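Local coordinates for protein type IV pilus biogenesis factor PilY1 (Pseudomonas aeruginosa, PDB 3HX6) that takes part in type IV pilus assembly, twitching motility and host-cell adhesion, and binds calcium, whose binding and release appear to regulate pilus retraction, at residues 51-65 against 139-153. The protein carries 3 engineered substitutions. Numbering follows the deposited sequence.
Sequences SPATVGKAQYLTYLA and SPVVADAFFGGAWHT
A chi1 of 166° swings the side chain of Gln59 away from its own amide N, and the extended chain beyond carries OE1 to the backbone of strand 141-147, while Asp144, turned at chi1 -75° to lie opposite its own carbonyl carbon, sends its carboxylate back the other way. The result is a reciprocal pair: Gln59 OE1 accepts from Asp144 N at 2.8 Å, nearly straight, and Gln59 N donates to Asp144 OD2 at 2.6 Å, arriving from above the carboxylate plane. OD2 is gripped a second time by Tyr74 OH. Its twin, OD1, takes the hydroxyl of Thr153, itself bonded to Arg84, and a water that also donates to Lys57 O. So many donors around one buried carboxylate would be expected to favour its ionised form. In this beta-propeller of the PilY1 C-terminal domain, the loop following strand 54-55 thus carries Gln59 and Tyr60 onto 141-147, the outermost strand of the next four-stranded antiparallel sheet. Tyr60 runs past Asp144 in the opposite direction, its ring plane 86° from the carboxylate; CE2 lies 3.5 Å from Asp144 CB, and OH comes within 2.9 Å of Asp144 O. Farther along, Val142 CG1 packs against both Ala53 CB and Val55 CG2, at 3.8 Å each, and Val55 CG1 meets Thr153 CG2 tip to tip. At the other end, Ala65 O lies at the indole edge, 3.6 Å from Trp151 CZ2.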
loop_
_atom_site.group_PDB
_atom_site.type_symbol
_atom_site.label_atom_id
_atom_site.label_comp_id
_atom_site.label_asym_id
_atom_site.label_seq_id
_atom_site.Cartn_x
_atom_site.Cartn_y
_atom_site.Cartn_z
ATOM N N SER A 51 -13.586 -3.161 15.725
ATOM C CA SER A 51 -12.162 -3.297 15.294
ATOM C C SER A 51 -11.980 -2.820 13.850
ATOM O O SER A 51 -11.190 -1.910 13.588
ATOM C CB SER A 51 -11.704 -4.753 15.438
ATOM O OG SER A 51 -10.349 -4.916 15.041
ATOM N N PRO A 52 -12.712 -3.421 12.891
ATOM C CA PRO A 52 -12.573 -2.990 11.495
ATOM C C PRO A 52 -13.071 -1.556 11.325
ATOM O O PRO A 52 -13.073 -1.010 10.219
ATOM C CB PRO A 52 -13.458 -3.979 10.732
ATOM C CG PRO A 52 -13.475 -5.188 11.614
ATOM C CD PRO A 52 -13.619 -4.578 12.980
ATOM N N ALA A 53 -13.502 -0.958 12.432
ATOM C CA ALA A 53 -14.018 0.403 12.422
ATOM C C ALA A 53 -12.980 1.412 12.900
ATOM O O ALA A 53 -13.082 1.952 14.001
ATOM C CB ALA A 53 -15.266 0.488 13.295
ATOM N N THR A 54 -11.977 1.658 12.069
ATOM C CA THR A 54 -10.939 2.618 12.410
ATOM C C THR A 54 -11.126 3.900 11.605
ATOM O O THR A 54 -11.437 3.857 10.416
ATOM C CB THR A 54 -9.531 2.056 12.132
ATOM O OG1 THR A 54 -8.562 3.098 12.316
ATOM C CG2 THR A 54 -9.441 1.512 10.716
ATOM N N VAL A 55 -10.941 5.040 12.260
ATOM C CA VAL A 55 -11.098 6.325 11.594
ATOM C C VAL A 55 -9.807 7.135 11.598
ATOM O O VAL A 55 -9.454 7.760 12.598
ATOM C CB VAL A 55 -12.212 7.162 12.258
ATOM C CG1 VAL A 55 -12.309 8.519 11.583
ATOM C CG2 VAL A 55 -13.544 6.423 12.164
ATOM N N GLY A 56 -9.111 7.112 10.465
ATOM C CA GLY A 56 -7.874 7.856 10.323
ATOM C C GLY A 56 -7.960 8.806 9.142
ATOM O O GLY A 56 -8.413 9.942 9.283
ATOM N N LYS A 57 -7.534 8.334 7.972
ATOM C CA LYS A 57 -7.565 9.142 6.756
ATOM C C LYS A 57 -8.931 9.094 6.075
ATOM O O LYS A 57 -9.809 8.315 6.465
ATOM C CB LYS A 57 -6.514 8.648 5.758
ATOM C CG LYS A 57 -5.072 8.861 6.177
ATOM C CD LYS A 57 -4.141 8.584 5.005
ATOM C CE LYS A 57 -2.689 8.844 5.367
ATOM N NZ LYS A 57 -1.793 8.714 4.178
ATOM N N ALA A 58 -9.099 9.931 5.053
ATOM C CA ALA A 58 -10.342 9.968 4.296
ATOM C C ALA A 58 -10.514 8.570 3.714
ATOM O O ALA A 58 -9.537 7.916 3.348
ATOM C CB ALA A 58 -10.256 10.997 3.183
ATOM N N GLN A 59 -11.756 8.114 3.637
ATOM C CA GLN A 59 -12.037 6.782 3.132
ATOM C C GLN A 59 -11.869 6.601 1.630
ATOM O O GLN A 59 -11.447 5.541 1.180
ATOM C CB GLN A 59 -13.454 6.366 3.540
ATOM C CG GLN A 59 -13.983 5.150 2.798
ATOM C CD GLN A 59 -15.347 4.709 3.293
ATOM O OE1 GLN A 59 -16.185 5.533 3.663
ATOM N NE2 GLN A 59 -15.584 3.402 3.283
ATOM N N TYR A 60 -12.185 7.630 0.853
ATOM C CA TYR A 60 -12.111 7.512 -0.600
ATOM C C TYR A 60 -10.974 8.280 -1.255
ATOM O O TYR A 60 -10.276 9.065 -0.617
ATOM C CB TYR A 60 -13.428 7.989 -1.227
ATOM C CG TYR A 60 -14.685 7.530 -0.514
ATOM C CD1 TYR A 60 -14.995 6.175 -0.397
ATOM C CD2 TYR A 60 -15.565 8.455 0.050
ATOM C CE1 TYR A 60 -16.156 5.752 0.267
ATOM C CE2 TYR A 60 -16.725 8.044 0.713
ATOM C CZ TYR A 60 -17.014 6.690 0.821
ATOM O OH TYR A 60 -18.145 6.276 1.502
ATOM N N LEU A 61 -10.801 8.025 -2.547
ATOM C CA LEU A 61 -9.805 8.721 -3.340
ATOM C C LEU A 61 -10.596 9.861 -3.952
ATOM O O LEU A 61 -11.709 9.662 -4.444
ATOM C CB LEU A 61 -9.248 7.822 -4.442
ATOM C CG LEU A 61 -8.318 6.691 -3.997
ATOM C CD1 LEU A 61 -7.804 5.963 -5.223
ATOM C CD2 LEU A 61 -7.154 7.254 -3.186
ATOM N N THR A 62 -10.028 11.055 -3.914
ATOM C CA THR A 62 -10.703 12.223 -4.439
ATOM C C THR A 62 -11.314 12.073 -5.831
ATOM O O THR A 62 -12.434 12.524 -6.060
ATOM C CB THR A 62 -9.766 13.437 -4.429
ATOM O OG1 THR A 62 -9.444 13.763 -3.073
ATOM C CG2 THR A 62 -10.435 14.633 -5.084
ATOM N N TYR A 63 -10.608 11.437 -6.761
ATOM C CA TYR A 63 -11.162 11.312 -8.102
ATOM C C TYR A 63 -12.453 10.505 -8.132
ATOM O O TYR A 63 -13.205 10.571 -9.099
ATOM C CB TYR A 63 -10.136 10.710 -9.071
ATOM C CG TYR A 63 -10.059 9.204 -9.096
ATOM C CD1 TYR A 63 -9.502 8.492 -8.039
ATOM C CD2 TYR A 63 -10.520 8.492 -10.200
ATOM C CE1 TYR A 63 -9.398 7.102 -8.084
ATOM C CE2 TYR A 63 -10.424 7.108 -10.255
ATOM C CZ TYR A 63 -9.863 6.420 -9.198
ATOM O OH TYR A 63 -9.759 5.050 -9.264
ATOM N N LEU A 64 -12.720 9.758 -7.067
ATOM C CA LEU A 64 -13.937 8.954 -7.001
ATOM C C LEU A 64 -15.050 9.636 -6.205
ATOM O O LEU A 64 -16.217 9.568 -6.578
ATOM C CB LEU A 64 -13.637 7.585 -6.379
ATOM C CG LEU A 64 -12.740 6.626 -7.170
ATOM C CD1 LEU A 64 -12.475 5.380 -6.332
ATOM C CD2 LEU A 64 -13.401 6.255 -8.493
ATOM N N ALA A 65 -14.683 10.297 -5.114
ATOM C CA ALA A 65 -15.658 10.963 -4.259
ATOM C C ALA A 65 -16.112 12.334 -4.751
ATOM O O ALA A 65 -17.295 12.665 -4.677
ATOM C CB ALA A 65 -15.099 11.083 -2.847
ATOM N N SER A 139 -19.492 -4.933 15.420
ATOM C CA SER A 139 -18.606 -3.820 15.137
ATOM C C SER A 139 -19.393 -2.751 14.392
ATOM O O SER A 139 -20.180 -3.060 13.500
ATOM C CB SER A 139 -17.439 -4.296 14.270
ATOM O OG SER A 139 -16.596 -3.216 13.916
ATOM N N PRO A 140 -19.202 -1.477 14.759
ATOM C CA PRO A 140 -19.940 -0.426 14.057
ATOM C C PRO A 140 -19.373 -0.209 12.656
ATOM O O PRO A 140 -18.299 -0.713 12.321
ATOM C CB PRO A 140 -19.739 0.789 14.954
ATOM C CG PRO A 140 -18.357 0.567 15.490
ATOM C CD PRO A 140 -18.379 -0.909 15.842
ATOM N N VAL A 141 -20.107 0.532 11.843
ATOM C CA VAL A 141 -19.671 0.835 10.489
ATOM C C VAL A 141 -19.242 2.298 10.431
ATOM O O VAL A 141 -19.957 3.177 10.915
ATOM C CB VAL A 141 -20.819 0.616 9.483
ATOM C CG1 VAL A 141 -20.488 1.279 8.153
ATOM C CG2 VAL A 141 -21.056 -0.872 9.288
ATOM N N VAL A 142 -18.067 2.560 9.868
ATOM C CA VAL A 142 -17.599 3.935 9.734
ATOM C C VAL A 142 -17.441 4.208 8.246
ATOM O O VAL A 142 -16.989 3.347 7.498
ATOM C CB VAL A 142 -16.239 4.173 10.443
ATOM C CG1 VAL A 142 -16.365 3.854 11.928
ATOM C CG2 VAL A 142 -15.145 3.326 9.802
ATOM N N ALA A 143 -17.825 5.398 7.811
ATOM C CA ALA A 143 -17.712 5.732 6.404
ATOM C C ALA A 143 -17.762 7.232 6.215
ATOM O O ALA A 143 -18.180 7.967 7.111
ATOM C CB ALA A 143 -18.848 5.071 5.615
ATOM N N ASP A 144 -17.304 7.686 5.055
ATOM C CA ASP A 144 -17.356 9.102 4.739
ATOM C C ASP A 144 -18.680 9.308 4.020
ATOM O O ASP A 144 -19.083 8.483 3.201
ATOM C CB ASP A 144 -16.192 9.507 3.832
ATOM C CG ASP A 144 -14.875 9.587 4.582
ATOM O OD1 ASP A 144 -14.904 9.588 5.827
ATOM O OD2 ASP A 144 -13.816 9.661 3.929
ATOM N N ALA A 145 -19.372 10.388 4.351
ATOM C CA ALA A 145 -20.650 10.679 3.727
ATOM C C ALA A 145 -20.794 12.183 3.565
ATOM O O ALA A 145 -20.141 12.956 4.257
ATOM C CB ALA A 145 -21.794 10.124 4.579
ATOM N N PHE A 146 -21.658 12.590 2.651
ATOM C CA PHE A 146 -21.871 14.003 2.402
ATOM C C PHE A 146 -23.288 14.404 2.778
ATOM O O PHE A 146 -24.254 13.781 2.340
ATOM C CB PHE A 146 -21.607 14.293 0.922
ATOM C CG PHE A 146 -21.608 15.753 0.570
ATOM C CD1 PHE A 146 -22.760 16.368 0.095
ATOM C CD2 PHE A 146 -20.437 16.504 0.668
ATOM C CE1 PHE A 146 -22.749 17.711 -0.286
ATOM C CE2 PHE A 146 -20.412 17.849 0.292
ATOM C CZ PHE A 146 -21.571 18.452 -0.187
ATOM N N PHE A 147 -23.401 15.433 3.615
ATOM C CA PHE A 147 -24.695 15.958 4.032
ATOM C C PHE A 147 -24.467 17.285 4.759
ATOM O O PHE A 147 -23.358 17.570 5.220
ATOM C CB PHE A 147 -25.436 14.942 4.911
ATOM C CG PHE A 147 -24.720 14.586 6.180
ATOM C CD1 PHE A 147 -24.896 15.350 7.331
ATOM C CD2 PHE A 147 -23.889 13.469 6.235
ATOM C CE1 PHE A 147 -24.256 15.009 8.525
ATOM C CE2 PHE A 147 -23.243 13.117 7.426
ATOM C CZ PHE A 147 -23.430 13.890 8.573
ATOM N N GLY A 148 -25.502 18.108 4.844
ATOM C CA GLY A 148 -25.332 19.396 5.488
ATOM C C GLY A 148 -24.336 20.209 4.680
ATOM O O GLY A 148 -23.670 21.100 5.202
ATOM N N GLY A 149 -24.225 19.876 3.396
ATOM C CA GLY A 149 -23.323 20.581 2.502
ATOM C C GLY A 149 -21.839 20.307 2.691
ATOM O O GLY A 149 -21.002 21.017 2.134
ATOM N N ALA A 150 -21.494 19.282 3.462
ATOM C CA ALA A 150 -20.088 18.977 3.681
ATOM C C ALA A 150 -19.810 17.493 3.880
ATOM O O ALA A 150 -20.722 16.695 4.111
ATOM C CB ALA A 150 -19.574 19.759 4.885
ATOM N N TRP A 151 -18.539 17.131 3.777
ATOM C CA TRP A 151 -18.126 15.758 3.985
ATOM C C TRP A 151 -17.953 15.539 5.479
ATOM O O TRP A 151 -17.534 16.443 6.198
ATOM C CB TRP A 151 -16.809 15.474 3.262
ATOM C CG TRP A 151 -16.990 15.311 1.797
ATOM C CD1 TRP A 151 -16.808 16.256 0.836
ATOM C CD2 TRP A 151 -17.446 14.134 1.127
ATOM N NE1 TRP A 151 -17.123 15.743 -0.398
ATOM C CE2 TRP A 151 -17.520 14.441 -0.248
ATOM C CE3 TRP A 151 -17.805 12.849 1.557
ATOM C CZ2 TRP A 151 -17.940 13.509 -1.204
ATOM C CZ3 TRP A 151 -18.225 11.917 0.603
ATOM C CH2 TRP A 151 -18.287 12.256 -0.759
ATOM N N HIS A 152 -18.293 14.339 5.934
ATOM C CA HIS A 152 -18.179 13.968 7.342
ATOM C C HIS A 152 -17.763 12.515 7.364
ATOM O O HIS A 152 -17.880 11.812 6.353
ATOM C CB HIS A 152 -19.534 14.027 8.054
ATOM C CG HIS A 152 -20.253 15.328 7.905
ATOM N ND1 HIS A 152 -20.156 16.341 8.835
ATOM C CD2 HIS A 152 -21.084 15.781 6.937
ATOM C CE1 HIS A 152 -20.899 17.361 8.445
ATOM N NE2 HIS A 152 -21.472 17.048 7.298
ATOM N N THR A 153 -17.271 12.071 8.513
ATOM C CA THR A 153 -16.934 10.671 8.688
ATOM C C THR A 153 -17.984 10.268 9.706
ATOM O O THR A 153 -18.096 10.877 10.776
ATOM C CB THR A 153 -15.533 10.449 9.274
ATOM O OG1 THR A 153 -14.545 10.921 8.350
ATOM C CG2 THR A 153 -15.310 8.961 9.515
HETATM O O HOH W 1 -12.667 8.594 6.972
#